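Local coordinates for protein oxidoreductase, short-chain dehydrogenase/reductase family (Aeromonas hydrophila subsp. hydrophila, PDB 3L6E) that probably works as a nucleotide-dependent oxidoreductase of the short-chain dehydrogenase/reductase family, perhaps reducing 3-dehydrosphinganine in sphingolipid metabolism, at residues 180-185 / 197-202. Numbering follows the deposited sequence.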
loop_
_atom_site.group_PDB
_atom_site.type_symbol
_atom_site.label_atom_id
_atom_site.label_comp_id
_atom_site.label_asym_id
_atom_site.label_seq_id
_atom_site.Cartn_x
_atom_site.Cartn_y
_atom_site.Cartn_z
ATOM N N GLY A 180 -3.482 -9.209 -10.705
ATOM C CA GLY A 180 -4.717 -9.501 -11.430
ATOM C C GLY A 180 -4.972 -8.564 -12.590
ATOM O O GLY A 180 -6.125 -8.246 -12.900
ATOM N N ILE A 181 -3.899 -8.123 -13.233
ATOM C CA ILE A 181 -4.014 -7.277 -14.406
ATOM C C ILE A 181 -4.260 -8.144 -15.665
ATOM O O ILE A 181 -3.897 -9.326 -15.694
ATOM C CB ILE A 181 -2.788 -6.329 -14.533
ATOM C CG1 ILE A 181 -3.162 -5.046 -15.284
ATOM C CG2 ILE A 181 -1.580 -7.043 -15.141
ATOM C CD1 ILE A 181 -3.692 -3.933 -14.383
ATOM N N ARG A 182 -4.894 -7.567 -16.683
ATOM C CA ARG A 182 -5.342 -8.335 -17.864
ATOM C C ARG A 182 -4.271 -8.594 -18.933
ATOM O O ARG A 182 -3.288 -7.852 -19.026
ATOM C CB ARG A 182 -6.563 -7.660 -18.509
ATOM C CG ARG A 182 -6.609 -6.134 -18.380
ATOM C CD ARG A 182 -7.767 -5.525 -19.175
ATOM N NE ARG A 182 -8.989 -6.336 -19.124
ATOM C CZ ARG A 182 -10.070 -6.060 -18.394
ATOM N NH1 ARG A 182 -11.116 -6.879 -18.436
ATOM N NH2 ARG A 182 -10.115 -4.973 -17.628
ATOM N N SER A 183 -4.480 -9.657 -19.721
ATOM C CA SER A 183 -3.714 -9.945 -20.956
ATOM C C SER A 183 -4.247 -11.188 -21.681
ATOM O O SER A 183 -4.733 -12.123 -21.036
ATOM C CB SER A 183 -2.215 -10.115 -20.671
ATOM O OG SER A 183 -1.463 -10.150 -21.875
ATOM N N GLU A 184 -4.151 -11.175 -23.019
ATOM C CA GLU A 184 -4.571 -12.277 -23.930
ATOM C C GLU A 184 -6.074 -12.297 -24.311
ATOM O O GLU A 184 -6.482 -13.027 -25.225
ATOM C CB GLU A 184 -4.025 -13.651 -23.463
ATOM C CG GLU A 184 -4.445 -14.903 -24.266
ATOM C CD GLU A 184 -4.051 -14.878 -25.748
ATOM O OE1 GLU A 184 -2.976 -14.338 -26.099
ATOM O OE2 GLU A 184 -4.832 -15.418 -26.565
ATOM N N PHE A 185 -6.890 -11.488 -23.628
ATOM C CA PHE A 185 -8.291 -11.253 -24.042
ATOM C C PHE A 185 -8.910 -10.006 -23.403
ATOM O O PHE A 185 -8.918 -9.847 -22.181
ATOM C CB PHE A 185 -9.194 -12.489 -23.822
ATOM C CG PHE A 185 -8.862 -13.287 -22.584
ATOM C CD1 PHE A 185 -8.211 -14.514 -22.689
ATOM C CD2 PHE A 185 -9.207 -12.817 -21.318
ATOM C CE1 PHE A 185 -7.903 -15.256 -21.550
ATOM C CE2 PHE A 185 -8.902 -13.552 -20.175
ATOM C CZ PHE A 185 -8.249 -14.772 -20.292
ATOM N N PHE A 197 -9.100 -8.922 -14.351
ATOM C CA PHE A 197 -10.231 -8.000 -14.268
ATOM C C PHE A 197 -9.843 -6.632 -13.656
ATOM O O PHE A 197 -10.630 -5.696 -13.715
ATOM C CB PHE A 197 -11.394 -8.639 -13.497
ATOM C CG PHE A 197 -12.757 -8.367 -14.097
ATOM C CD1 PHE A 197 -13.604 -9.426 -14.438
ATOM C CD2 PHE A 197 -13.202 -7.060 -14.316
ATOM C CE1 PHE A 197 -14.864 -9.186 -14.991
ATOM C CE2 PHE A 197 -14.455 -6.809 -14.870
ATOM C CZ PHE A 197 -15.290 -7.875 -15.210
HETATM N N MSE A 198 -8.645 -6.518 -13.081
HETATM C CA MSE A 198 -8.125 -5.218 -12.614
HETATM C C MSE A 198 -7.797 -4.311 -13.803
HETATM O O MSE A 198 -7.043 -4.690 -14.689
HETATM C CB MSE A 198 -6.878 -5.406 -11.739
HETATM C CG MSE A 198 -6.184 -4.103 -11.278
HETATM SE SE MSE A 198 -4.535 -4.411 -10.242
HETATM C CE MSE A 198 -5.232 -5.668 -8.933
ATOM N N THR A 199 -8.377 -3.116 -13.834
ATOM C CA THR A 199 -8.070 -2.179 -14.922
ATOM C C THR A 199 -6.768 -1.443 -14.623
ATOM O O THR A 199 -6.468 -1.188 -13.470
ATOM C CB THR A 199 -9.198 -1.141 -15.164
ATOM O OG1 THR A 199 -9.216 -0.170 -14.117
ATOM C CG2 THR A 199 -10.551 -1.809 -15.263
ATOM N N PRO A 200 -5.999 -1.090 -15.661
ATOM C CA PRO A 200 -4.809 -0.228 -15.475
ATOM C C PRO A 200 -5.109 1.093 -14.747
ATOM O O PRO A 200 -4.345 1.516 -13.863
ATOM C CB PRO A 200 -4.381 0.080 -16.912
ATOM C CG PRO A 200 -4.912 -1.046 -17.728
ATOM C CD PRO A 200 -6.181 -1.490 -17.068
ATOM N N GLU A 201 -6.220 1.722 -15.115
ATOM C CA GLU A 201 -6.606 3.026 -14.595
ATOM C C GLU A 201 -6.714 3.022 -13.080
ATOM O O GLU A 201 -6.115 3.872 -12.416
ATOM C CB GLU A 201 -7.937 3.493 -15.218
ATOM C CG GLU A 201 -7.871 3.853 -16.694
ATOM C CD GLU A 201 -7.630 2.656 -17.608
ATOM O OE1 GLU A 201 -8.106 1.542 -17.302
ATOM O OE2 GLU A 201 -6.967 2.850 -18.651
ATOM N N ASP A 202 -7.464 2.058 -12.549
ATOM C CA ASP A 202 -7.643 1.883 -11.112
ATOM C C ASP A 202 -6.317 1.496 -10.426
ATOM O O ASP A 202 -5.975 2.029 -9.353
ATOM C CB ASP A 202 -8.679 0.799 -10.829
ATOM C CG ASP A 202 -10.113 1.203 -11.178
ATOM O OD1 ASP A 202 -10.448 2.403 -11.366
ATOM O OD2 ASP A 202 -10.934 0.267 -11.224
#
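Arg182 touches 197-199 at two places, CG near the base of its side chain and NH2 at its end, while Ile181 and Met198 carry the rest of the contact. The arginine chain bends at chi3 (38°), which places NE; further out, the guanidinium has Phe197 CA over one face and the methyl of Thr199 at its edge, in plane, with Arg182 NH2 to Thr199 CG2 at 4.0 Å. Arg182 and Thr199 run side by side, pointing the same way. Nearer the backbone, Arg182 CG lies 4.0 Å from Met198 O.

Ile181 CD1 packs against that carbonyl too, 3.4 Å from Met198 O. The same Ile181 CD1 also touches Met198 CG at 4.0 Å and, more loosely, Pro200 CD. In this Rossmann-type parallel sheet, the contact joins the C-terminal end of strand 171-181 to the start of helix 200-210, which leads on to the last strand, 217-226; the intervening 186-196 are not modelled.

The one firm polar link between the segments is Met198 N to Gly180 O, 3.1 Å with 149° at the hydrogen; the donor sits 21° off the carbonyl plane. Phe197 N adds a weak bond to the same oxygen, and Met198 CB lies 3.2 Å from Gly180 O. Met198, a selenomethionine, packs on Ile224 of strand 217-226 and on Cys217 of the second subunit. Thr199 is the helix N-cap: its OG1 accepts from Asp202 N at 3.2 Å, and its backbone N bonds to Ser216 OG of the second subunit.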